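Local coordinates for protein putative hydrolase (Burkholderia cenocepacia, PDB 4X00) that probably hydrolyses ester bonds, perhaps as an aryl esterase, with an alpha/beta-hydrolase fold, at residues A[172-178]-A[229-233]. Where two conformers were deposited one is given. Residue numbers count along the deposited sequence, not the author numbering.
Sequences FLRLCFH and QDALV. With EDO (1,2-ethanediol), chain G.
An apolar, water-bridged contact joins the C-terminal part of helix 162-174 to the loop that follows strand 222-227. A type I beta turn spans Arg174 to Phe177, and its backbone brings Leu175 nearest Ala231 (CA atoms 5.7 Å apart); His178 lies opposite Gln229 (6.6 Å). Leu232 (m, t) inserts between Phe172, Leu175 and Cys176: its CD2 lies 3.8 Å from Phe172 CE1 and 3.9 Å from Leu175 CB, and its CD1 meets Cys176 SG at 3.8 Å while making a CH-pi contact with the face of the Phe172 ring (t). In this alpha/beta-hydrolase fold, Asp230 probably serves as the acid of a catalytic triad with Ser112 and His259, to whose ND1 its OD2 is hydrogen-bonded; OD1 forms an Asx turn, accepting from Leu232 N (2.8 Å), and also accepts from Val233 N (2.9 Å). Leu175 CD2 packs 3.9 Å from Ala231 CB, and water 1 bridges Leu175 O (2.8 Å) and Ala231 N (3.0 Å). Gln229 OE1 sits over the His178 ring, 3.0 Å from CE1, while Gln229 NE2 is hydrogen-bonded to Ala255 O.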
ATOM      1  N   PHE A 172       7.519  13.962   6.084  1.00  7.89           N
ATOM      2  CA  PHE A 172       7.257  12.818   5.217  1.00  8.44           C
ATOM      3  C   PHE A 172       5.812  12.855   4.711  1.00  8.58           C
ATOM      4  O   PHE A 172       5.544  12.576   3.537  1.00  8.70           O
ATOM      5  CB  PHE A 172       7.524  11.524   5.988  1.00  8.80           C
ATOM      6  CG  PHE A 172       7.269  10.299   5.181  1.00  9.08           C
ATOM      7  CD1 PHE A 172       8.277   9.793   4.388  1.00 10.35           C
ATOM      8  CD2 PHE A 172       6.048   9.636   5.236  1.00  9.82           C
ATOM      9  CE1 PHE A 172       8.063   8.641   3.616  1.00 11.06           C
ATOM     10  CE2 PHE A 172       5.838   8.461   4.477  1.00 10.69           C
ATOM     11  CZ  PHE A 172       6.856   7.982   3.667  1.00 10.95           C
ATOM     12  N   LEU A 173       4.866  13.124   5.605  1.00  8.84           N
ATOM     13  CA  LEU A 173       3.456  13.141   5.182  1.00  8.52           C
ATOM     14  C   LEU A 173       3.245  14.250   4.148  1.00  9.03           C
ATOM     15  O   LEU A 173       2.501  14.058   3.171  1.00  8.95           O
ATOM     16  CB  LEU A 173       2.526  13.338   6.377  1.00  8.78           C
ATOM     17  CG  LEU A 173       1.013  13.238   6.087  1.00 10.46           C
ATOM     18  CD1 LEU A 173       0.645  11.896   5.484  1.00 11.65           C
ATOM     19  CD2 LEU A 173       0.233  13.485   7.354  1.00 11.60           C
ATOM     20  N   ARG A 174       3.895  15.414   4.304  1.00  9.55           N
ATOM     21  CA  ARG A 174       3.770  16.468   3.289  0.55  9.01           C
ATOM     22  C   ARG A 174       4.303  15.993   1.945  1.00  9.72           C
ATOM     23  O   ARG A 174       3.754  16.357   0.899  1.00 10.37           O
ATOM     24  CB  ARG A 174       4.513  17.724   3.732  0.55  9.86           C
ATOM     25  CG  ARG A 174       3.834  18.475   4.856  0.55 10.82           C
ATOM     26  CD  ARG A 174       2.531  19.102   4.376  0.55 12.42           C
ATOM     27  NE  ARG A 174       1.858  19.852   5.437  0.55 13.51           N
ATOM     28  CZ  ARG A 174       0.596  20.267   5.374  0.55 14.36           C
ATOM     29  NH1 ARG A 174      -0.146  20.004   4.296  0.55 14.88           N
ATOM     30  NH2 ARG A 174       0.081  20.953   6.392  0.55 14.80           N
ATOM     31  N   LEU A 175       5.356  15.174   1.965  1.00  9.49           N
ATOM     32  CA  LEU A 175       5.933  14.639   0.733  1.00  9.94           C
ATOM     33  C   LEU A 175       5.018  13.610   0.075  1.00  9.80           C
ATOM     34  O   LEU A 175       5.281  13.197  -1.052  1.00 10.37           O
ATOM     35  CB  LEU A 175       7.300  14.011   1.023  1.00 10.55           C
ATOM     36  CG  LEU A 175       8.371  15.080   1.293  1.00 11.22           C
ATOM     37  CD1 LEU A 175       9.607  14.364   1.873  1.00 12.85           C
ATOM     38  CD2 LEU A 175       8.737  15.884   0.040  1.00 11.80           C
ATOM     39  N   CYS A 176       3.963  13.176   0.755  1.00  8.91           N
ATOM     40  CA  CYS A 176       3.074  12.181   0.168  1.00  9.04           C
ATOM     41  C   CYS A 176       2.115  12.800  -0.860  1.00  8.88           C
ATOM     42  O   CYS A 176       1.365  12.061  -1.499  1.00 10.03           O
ATOM     43  CB  CYS A 176       2.269  11.472   1.265  1.00  9.98           C
ATOM     44  SG  CYS A 176       3.214  10.255   2.225  1.00 10.51           S
ATOM     45  N   PHE A 177       2.117  14.132  -0.998  1.00  9.38           N
ATOM     46  CA  PHE A 177       1.131  14.795  -1.857  1.00  9.86           C
ATOM     47  C   PHE A 177       1.774  15.816  -2.752  1.00 11.19           C
ATOM     48  O   PHE A 177       2.721  16.501  -2.335  1.00 11.97           O
ATOM     49  CB  PHE A 177       0.072  15.527  -1.032  1.00 10.84           C
ATOM     50  CG  PHE A 177      -0.643  14.637  -0.055  1.00  9.84           C
ATOM     51  CD1 PHE A 177      -1.742  13.892  -0.454  1.00 11.71           C
ATOM     52  CD2 PHE A 177      -0.208  14.518   1.271  1.00 10.78           C
ATOM     53  CE1 PHE A 177      -2.384  13.054   0.429  1.00 12.68           C
ATOM     54  CE2 PHE A 177      -0.861  13.694   2.146  1.00 11.59           C
ATOM     55  CZ  PHE A 177      -1.939  12.960   1.745  1.00 12.29           C
ATOM     56  N   HIS A 178       1.250  15.951  -3.970  1.00 10.81           N
ATOM     57  CA  HIS A 178       1.461  17.183  -4.739  1.00 13.39           C
ATOM     58  C   HIS A 178       0.308  18.139  -4.471  1.00 14.52           C
ATOM     59  O   HIS A 178       0.543  19.290  -4.103  1.00 16.60           O
ATOM     60  CB  HIS A 178       1.578  16.887  -6.235  1.00 16.92           C
ATOM     61  CG  HIS A 178       1.808  18.109  -7.057  1.00 22.97           C
ATOM     62  ND1 HIS A 178       2.944  18.879  -6.940  1.00 28.76           N
ATOM     63  CD2 HIS A 178       1.050  18.692  -8.012  1.00 23.74           C
ATOM     64  CE1 HIS A 178       2.876  19.887  -7.793  1.00 27.82           C
ATOM     65  NE2 HIS A 178       1.738  19.796  -8.455  1.00 25.31           N
ATOM     66  N   GLN A 229       4.374  13.479 -10.266  1.00 11.33           N
ATOM     67  CA  GLN A 229       5.173  14.347  -9.403  0.69 11.27           C
ATOM     68  C   GLN A 229       5.416  13.721  -8.028  1.00 10.97           C
ATOM     69  O   GLN A 229       5.724  14.417  -7.064  1.00 12.10           O
ATOM     70  CB  GLN A 229       4.502  15.720  -9.296  0.69 11.55           C
ATOM     71  CG  GLN A 229       4.295  16.326 -10.694  0.69 12.57           C
ATOM     72  CD  GLN A 229       3.802  17.741 -10.628  0.69 14.59           C
ATOM     73  OE1 GLN A 229       4.428  18.601  -9.988  0.69 16.37           O
ATOM     74  NE2 GLN A 229       2.691  18.015 -11.296  0.69 15.10           N
ATOM     75  N   ASP A 230       5.335  12.397  -7.954  1.00  9.98           N
ATOM     76  CA  ASP A 230       5.609  11.681  -6.709  1.00  9.61           C
ATOM     77  C   ASP A 230       6.987  12.089  -6.162  1.00  9.60           C
ATOM     78  O   ASP A 230       8.006  11.959  -6.817  1.00 10.94           O
ATOM     79  CB  ASP A 230       5.514  10.179  -7.010  1.00  9.01           C
ATOM     80  CG  ASP A 230       5.616   9.294  -5.771  1.00  8.75           C
ATOM     81  OD1 ASP A 230       6.233   9.722  -4.771  1.00  9.24           O
ATOM     82  OD2 ASP A 230       5.080   8.158  -5.787  1.00  8.72           O
ATOM     83  N   ALA A 231       6.983  12.627  -4.950  1.00  9.29           N
ATOM     84  CA  ALA A 231       8.190  13.147  -4.297  1.00  9.95           C
ATOM     85  C   ALA A 231       8.891  12.108  -3.437  1.00 10.16           C
ATOM     86  O   ALA A 231       9.891  12.434  -2.806  1.00 11.88           O
ATOM     87  CB  ALA A 231       7.843  14.384  -3.464  1.00 11.34           C
ATOM     88  N   LEU A 232       8.390  10.869  -3.438  1.00  9.33           N
ATOM     89  CA  LEU A 232       8.974   9.838  -2.589  1.00  9.27           C
ATOM     90  C   LEU A 232       9.451   8.664  -3.407  1.00  9.54           C
ATOM     91  O   LEU A 232      10.567   8.179  -3.196  1.00 10.49           O
ATOM     92  CB  LEU A 232       7.982   9.381  -1.519  1.00  8.59           C
ATOM     93  CG  LEU A 232       7.753  10.427  -0.426  1.00  8.94           C
ATOM     94  CD1 LEU A 232       6.545  10.060   0.403  1.00  9.74           C
ATOM     95  CD2 LEU A 232       8.990  10.592   0.494  1.00 10.27           C
ATOM     96  N   VAL A 233       8.621   8.201  -4.336  1.00  9.38           N
ATOM     97  CA  VAL A 233       9.015   7.115  -5.229  1.00  9.96           C
ATOM     98  C   VAL A 233       9.213   7.724  -6.610  1.00 10.55           C
ATOM     99  O   VAL A 233       8.350   8.485  -7.055  1.00 11.40           O
ATOM    100  CB  VAL A 233       7.948   5.989  -5.261  1.00 10.75           C
ATOM    101  CG1 VAL A 233       8.283   4.957  -6.341  1.00 11.92           C
ATOM    102  CG2 VAL A 233       7.844   5.302  -3.880  1.00 10.70           C
TER
HETATM  103  C1  EDO G 303      10.269  11.768  -9.918  1.00 24.68           C
HETATM  104  O1  EDO G 303      10.852  10.633 -10.551  1.00 21.22           O
HETATM  105  C2  EDO G 303       8.755  11.763 -10.072  1.00 19.85           C
HETATM  106  O2  EDO G 303       8.170  10.679  -9.369  1.00 14.88           O
HETATM  107  O   HOH W   1       4.396  13.345  -3.665  1.00 10.00           O
HETATM  108  O   HOH W   2       4.506  15.690  -4.945  1.00 17.23           O